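Local coordinates for alpha-1,4-endofucoidanase (Mariniflexile fucanivorans, PDB 6DLH), which hydrolyses fucoidan, the sulfated fucose polysaccharide of brown algae, from within its chain as a retaining glycoside hydrolase of family 107, and carries bound calcium, at residues G44-L49 with I75-Y80; G141-I146 with R425-L430. All coordinates share one frame; numbering follows the deposited sequence.

Contact 1: G44-L49 with I75-Y80. With CA (calcium ion), chain H.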
loop_
_atom_site.group_PDB
_atom_site.type_symbol
_atom_site.label_atom_id
_atom_site.label_comp_id
_atom_site.label_asym_id
_atom_site.label_seq_id
_atom_site.Cartn_x
_atom_site.Cartn_y
_atom_site.Cartn_z
ATOM N N GLY A 44 3.433 -23.552 -9.688
ATOM C CA GLY A 44 2.583 -24.074 -8.627
ATOM C C GLY A 44 2.190 -23.013 -7.597
ATOM O O GLY A 44 1.529 -23.329 -6.610
ATOM N N ALA A 45 2.568 -21.755 -7.850
ATOM C CA ALA A 45 2.479 -20.685 -6.863
ATOM C C ALA A 45 1.129 -19.973 -6.934
ATOM O O ALA A 45 0.628 -19.683 -8.018
ATOM C CB ALA A 45 3.613 -19.698 -7.052
ATOM N N LEU A 46 0.585 -19.661 -5.749
ATOM C CA LEU A 46 -0.701 -19.002 -5.596
ATOM C C LEU A 46 -0.486 -17.620 -4.983
ATOM O O LEU A 46 0.059 -17.506 -3.883
ATOM C CB LEU A 46 -1.581 -19.872 -4.691
ATOM C CG LEU A 46 -2.919 -19.261 -4.269
ATOM C CD1 LEU A 46 -3.802 -19.004 -5.487
ATOM C CD2 LEU A 46 -3.637 -20.182 -3.295
ATOM N N GLY A 47 -0.937 -16.577 -5.693
ATOM C CA GLY A 47 -0.731 -15.208 -5.237
ATOM C C GLY A 47 -2.037 -14.446 -5.021
ATOM O O GLY A 47 -3.090 -14.852 -5.501
ATOM N N MET A 48 -1.947 -13.336 -4.280
ATOM C CA MET A 48 -3.080 -12.471 -3.997
ATOM C C MET A 48 -2.670 -11.035 -4.318
ATOM O O MET A 48 -1.507 -10.781 -4.641
ATOM C CB MET A 48 -3.495 -12.571 -2.523
ATOM C CG MET A 48 -3.656 -13.999 -2.034
ATOM S SD MET A 48 -4.196 -14.120 -0.311
ATOM C CE MET A 48 -5.956 -13.800 -0.438
ATOM N N LEU A 49 -3.633 -10.104 -4.237
ATOM C CA LEU A 49 -3.368 -8.718 -4.583
ATOM C C LEU A 49 -3.880 -7.811 -3.473
ATOM O O LEU A 49 -5.040 -7.918 -3.076
ATOM C CB LEU A 49 -4.046 -8.367 -5.915
ATOM C CG LEU A 49 -3.904 -6.903 -6.336
ATOM C CD1 LEU A 49 -2.451 -6.568 -6.627
ATOM C CD2 LEU A 49 -4.773 -6.573 -7.546
ATOM N N ILE A 75 -4.982 -19.339 5.729
ATOM C CA ILE A 75 -4.637 -19.725 4.366
ATOM C C ILE A 75 -3.175 -20.163 4.303
ATOM O O ILE A 75 -2.269 -19.337 4.313
ATOM C CB ILE A 75 -4.953 -18.603 3.358
ATOM C CG1 ILE A 75 -6.389 -18.087 3.522
ATOM C CG2 ILE A 75 -4.691 -19.109 1.949
ATOM C CD1 ILE A 75 -6.742 -16.904 2.635
ATOM N N ARG A 76 -2.948 -21.474 4.196
ATOM C CA ARG A 76 -1.620 -22.013 4.444
ATOM C C ARG A 76 -0.849 -22.267 3.148
ATOM O O ARG A 76 0.369 -22.432 3.219
ATOM C CB ARG A 76 -1.715 -23.267 5.321
ATOM C CG ARG A 76 -2.414 -23.024 6.653
ATOM C CD ARG A 76 -1.440 -22.421 7.642
ATOM N NE ARG A 76 -1.298 -20.980 7.623
ATOM C CZ ARG A 76 -0.199 -20.312 7.974
ATOM N NH1 ARG A 76 0.960 -20.931 8.103
ATOM N NH2 ARG A 76 -0.266 -19.011 8.176
ATOM N N THR A 77 -1.546 -22.306 1.991
ATOM C CA THR A 77 -0.915 -22.710 0.738
ATOM C C THR A 77 -0.594 -21.520 -0.158
ATOM O O THR A 77 0.076 -21.687 -1.179
ATOM C CB THR A 77 -1.713 -23.762 -0.049
ATOM O OG1 THR A 77 -3.005 -23.249 -0.385
ATOM C CG2 THR A 77 -1.834 -25.076 0.693
ATOM N N VAL A 78 -1.062 -20.328 0.223
ATOM C CA VAL A 78 -0.751 -19.123 -0.530
ATOM C C VAL A 78 0.754 -18.845 -0.447
ATOM O O VAL A 78 1.390 -19.130 0.563
ATOM C CB VAL A 78 -1.599 -17.930 -0.050
ATOM C CG1 VAL A 78 -1.404 -17.637 1.440
ATOM C CG2 VAL A 78 -1.347 -16.691 -0.890
ATOM N N ASP A 79 1.312 -18.265 -1.517
ATOM C CA ASP A 79 2.751 -18.197 -1.699
ATOM C C ASP A 79 3.229 -16.746 -1.691
ATOM O O ASP A 79 4.322 -16.460 -1.209
ATOM C CB ASP A 79 3.171 -18.963 -2.955
ATOM C CG ASP A 79 2.844 -20.447 -2.874
ATOM O OD1 ASP A 79 3.423 -21.133 -2.002
ATOM O OD2 ASP A 79 1.996 -20.913 -3.667
ATOM N N TYR A 80 2.415 -15.828 -2.219
ATOM C CA TYR A 80 2.887 -14.464 -2.402
ATOM C C TYR A 80 1.715 -13.490 -2.519
ATOM O O TYR A 80 0.573 -13.897 -2.747
ATOM C CB TYR A 80 3.852 -14.381 -3.593
ATOM C CG TYR A 80 3.229 -14.562 -4.957
ATOM C CD1 TYR A 80 2.956 -15.828 -5.472
ATOM C CD2 TYR A 80 2.921 -13.461 -5.746
ATOM C CE1 TYR A 80 2.385 -15.986 -6.729
ATOM C CE2 TYR A 80 2.360 -13.603 -7.006
ATOM C CZ TYR A 80 2.081 -14.869 -7.494
ATOM O OH TYR A 80 1.510 -15.000 -8.729
HETATM CA CA CA H . 1.840 -22.867 -2.302
HETATM O O HOH W 1 0.259 -23.385 -4.093
HETATM O O HOH W 2 3.368 -23.857 -3.694
HETATM O O HOH W 3 0.791 -25.208 -1.888
HETATM O O HOH W 4 2.887 -23.411 -0.257
#
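Gly47 lies flat against the ring of Tyr80: its CA sits over the ring centre, 3.6 Å from the centroid, in a CH-pi contact. A side chain here would run into the ring, which explains the glycine. Ala45 CB meets this ring at its edge, beside CE1, while Tyr80 OH hydrogen-bonds Thr379 OG1 on strand 377-379, across strand 46-49. Both Asp79 carboxylate oxygens hold the calcium ion, and OD2 also takes the N-H of Leu46 at 2.8 Å through its anti lone pair; CG, anti to the carbonyl carbon (chi1 -62°), brings the carboxylate within reach of both. Leu46 O accepts Asp79 N at 2.8 Å and, weakly, Tyr80 N. Beyond Gly47 the pairing continues from Met48 N to Tyr80 O, 3.0 Å. Met48 crosses Val78 at about a right angle, its CG 3.7 Å from Val78 CG2, and Leu46 and Met48 also pack on Phe405 of helix 399-415, an apolar setting that suits branched and flexible chains. Thr77 O and four waters complete the calcium shell. Strands 46-49 and 80-84 lie side by side in the parallel sheet, consistent with a (beta/alpha)-barrel-like catalytic domain as in GH29, with calcium at the loop entering the second strand.

Contact 2: G141-I146 with R425-L430; sequences GLRTEI and RQYTIL
Gly141 O receives two backbone N-H groups from the loop 425-430. Gln426 N approaches nearly along the C=O axis at 2.9 Å, whereas Tyr427 N, 3.0 Å from the same Gly141 O, comes in tilted 34° from the carbonyl plane. Gly141 ends helix 129-139 in a Schellman motif with positive phi, and a side chain there would strike Tyr427 O, so glycine suits both demands. On one flank, Leu142 CD2 rests 3.6 Å from Arg425 CD; the extended aliphatic part of the arginine offers the leucine an apolar surface, while its guanidinium is bonded to Ala140 O and Ile75 O.

On the other flank, Arg143 crosses Tyr427 at about a right angle. Its CG touches Tyr427 OH at 3.3 Å, and that hydroxyl lies over the centre of one guanidinium face, whose plane is 41° from the ring. At the guanidinium edge, Gln426 OE1 takes a weak bond from Arg143 NH1, 3.5 Å long. The bend at chi3 (105°) turns NE away from the line of the aliphatic chain. Asp221 positions this head by a salt bridge to NE, and Trp41 adds a cation-pi contact. An alanine at Arg143 would probably leave Asp221 without its ionic mate and open a gap beside Gln426 and the Tyr427 hydroxyl.

Farther out, Gln426 NE2 is held by Asp79. Strand 143-149 runs between strands 80-84 and 222-226, Leu142 packs on Leu137 of helix 129-139, and Tyr427 touches Arg138 of that helix, while the loop leads on to strand 439-444.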
loop_
_atom_site.group_PDB
_atom_site.type_symbol
_atom_site.label_atom_id
_atom_site.label_comp_id
_atom_site.label_asym_id
_atom_site.label_seq_id
_atom_site.Cartn_x
_atom_site.Cartn_y
_atom_site.Cartn_z
ATOM N N GLY A 141 5.721 -15.436 6.045
ATOM C CA GLY A 141 6.148 -16.601 5.291
ATOM C C GLY A 141 5.860 -16.498 3.791
ATOM O O GLY A 141 5.876 -17.516 3.101
ATOM N N LEU A 142 5.670 -15.268 3.292
ATOM C CA LEU A 142 5.214 -15.021 1.928
ATOM C C LEU A 142 6.275 -14.269 1.121
ATOM O O LEU A 142 6.971 -13.413 1.655
ATOM C CB LEU A 142 3.909 -14.211 1.978
ATOM C CG LEU A 142 2.685 -14.925 2.568
ATOM C CD1 LEU A 142 1.562 -13.942 2.875
ATOM C CD2 LEU A 142 2.177 -16.023 1.641
ATOM N N ARG A 143 6.354 -14.583 -0.183
ATOM C CA ARG A 143 7.152 -13.852 -1.158
ATOM C C ARG A 143 6.337 -12.663 -1.656
ATOM O O ARG A 143 5.172 -12.521 -1.293
ATOM C CB ARG A 143 7.595 -14.785 -2.296
ATOM C CG ARG A 143 8.731 -15.717 -1.897
ATOM C CD ARG A 143 8.969 -16.919 -2.793
ATOM N NE ARG A 143 10.150 -16.671 -3.595
ATOM C CZ ARG A 143 11.312 -17.307 -3.488
ATOM N NH1 ARG A 143 11.370 -18.551 -3.038
ATOM N NH2 ARG A 143 12.414 -16.686 -3.851
ATOM N N THR A 144 6.962 -11.791 -2.458
ATOM C CA THR A 144 6.303 -10.567 -2.892
ATOM C C THR A 144 6.481 -10.367 -4.397
ATOM O O THR A 144 7.476 -10.796 -4.986
ATOM C CB THR A 144 6.779 -9.347 -2.089
ATOM O OG1 THR A 144 8.078 -9.005 -2.574
ATOM C CG2 THR A 144 6.865 -9.615 -0.604
ATOM N N GLU A 145 5.471 -9.725 -4.996
ATOM C CA GLU A 145 5.452 -9.296 -6.387
ATOM C C GLU A 145 5.110 -7.813 -6.362
ATOM O O GLU A 145 4.204 -7.410 -5.638
ATOM C CB GLU A 145 4.404 -10.099 -7.171
ATOM C CG GLU A 145 4.291 -9.740 -8.652
ATOM C CD GLU A 145 3.165 -10.423 -9.438
ATOM O OE1 GLU A 145 2.088 -10.688 -8.847
ATOM O OE2 GLU A 145 3.355 -10.682 -10.655
ATOM N N ILE A 146 5.839 -7.008 -7.141
ATOM C CA ILE A 146 5.673 -5.567 -7.064
ATOM C C ILE A 146 5.147 -5.043 -8.393
ATOM O O ILE A 146 5.715 -5.338 -9.445
ATOM C CB ILE A 146 6.988 -4.877 -6.636
ATOM C CG1 ILE A 146 7.479 -5.369 -5.267
ATOM C CG2 ILE A 146 6.837 -3.360 -6.680
ATOM C CD1 ILE A 146 6.614 -4.953 -4.094
ATOM N N ARG A 425 3.091 -22.101 3.004
ATOM C CA ARG A 425 3.494 -20.921 2.246
ATOM C C ARG A 425 4.866 -21.117 1.600
ATOM O O ARG A 425 5.108 -22.156 0.996
ATOM C CB ARG A 425 3.375 -19.665 3.115
ATOM C CG ARG A 425 2.020 -19.543 3.794
ATOM C CD ARG A 425 1.825 -18.197 4.448
ATOM N NE ARG A 425 0.424 -17.991 4.786
ATOM C CZ ARG A 425 -0.060 -16.929 5.422
ATOM N NH1 ARG A 425 -1.362 -16.815 5.629
ATOM N NH2 ARG A 425 0.752 -15.989 5.869
ATOM N N GLN A 426 5.741 -20.107 1.725
ATOM C CA GLN A 426 7.061 -20.118 1.106
ATOM C C GLN A 426 8.185 -20.230 2.146
ATOM O O GLN A 426 9.226 -20.810 1.848
ATOM C CB GLN A 426 7.264 -18.893 0.214
ATOM C CG GLN A 426 6.509 -18.968 -1.107
ATOM C CD GLN A 426 7.073 -20.019 -2.028
ATOM O OE1 GLN A 426 8.225 -19.942 -2.449
ATOM N NE2 GLN A 426 6.255 -21.007 -2.363
ATOM N N TYR A 427 7.985 -19.688 3.357
ATOM C CA TYR A 427 9.038 -19.740 4.364
ATOM C C TYR A 427 8.483 -20.079 5.743
ATOM O O TYR A 427 7.308 -19.844 6.015
ATOM C CB TYR A 427 9.705 -18.376 4.531
ATOM C CG TYR A 427 10.171 -17.679 3.277
ATOM C CD1 TYR A 427 11.180 -18.206 2.480
ATOM C CD2 TYR A 427 9.649 -16.439 2.932
ATOM C CE1 TYR A 427 11.633 -17.532 1.352
ATOM C CE2 TYR A 427 10.088 -15.756 1.810
ATOM C CZ TYR A 427 11.086 -16.302 1.020
ATOM O OH TYR A 427 11.507 -15.614 -0.083
ATOM N N THR A 428 9.363 -20.587 6.621
ATOM C CA THR A 428 9.089 -20.670 8.049
ATOM C C THR A 428 10.071 -19.753 8.776
ATOM O O THR A 428 11.264 -20.038 8.826
ATOM C CB THR A 428 9.138 -22.121 8.557
ATOM O OG1 THR A 428 8.105 -22.872 7.919
ATOM C CG2 THR A 428 8.975 -22.241 10.060
ATOM N N ILE A 429 9.551 -18.644 9.317
ATOM C CA ILE A 429 10.357 -17.615 9.956
ATOM C C ILE A 429 10.373 -17.858 11.464
ATOM O O ILE A 429 9.325 -18.038 12.087
ATOM C CB ILE A 429 9.829 -16.207 9.598
ATOM C CG1 ILE A 429 9.776 -15.968 8.082
ATOM C CG2 ILE A 429 10.602 -15.116 10.329
ATOM C CD1 ILE A 429 11.114 -15.986 7.363
ATOM N N LEU A 430 11.583 -17.876 12.039
ATOM C CA LEU A 430 11.759 -18.096 13.467
ATOM C C LEU A 430 12.080 -16.761 14.131
ATOM O O LEU A 430 12.757 -15.934 13.531
ATOM C CB LEU A 430 12.899 -19.097 13.678
ATOM C CG LEU A 430 12.721 -20.473 13.033
ATOM C CD1 LEU A 430 13.931 -21.351 13.326
ATOM C CD2 LEU A 430 11.441 -21.159 13.507
#

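How the contacts relate
Contact 1 is buried where a calcium-binding loop meets strand 46-49 of the parallel sheet; contact 2 is only partly buried, where that sheet meets the loop 425-430, within the range assigned to a putative Ig domain. Both reach the same parallel sheet, through neighbouring strands 80-84 and 143-149, and their centres are 9 Å apart. Contact 1 combines strand pairing and apolar packing with a metal-bound carboxylate, whereas contact 2 relies on one shared carbonyl acceptor and the aliphatic and polar parts of long side chains. Through Gln426 the second is tied to a calcium ligand of the first, and Arg425 N probably bonds Arg76 O. Residues 425-430 thus rest on both the metal-binding loop and the end of helix 129-139.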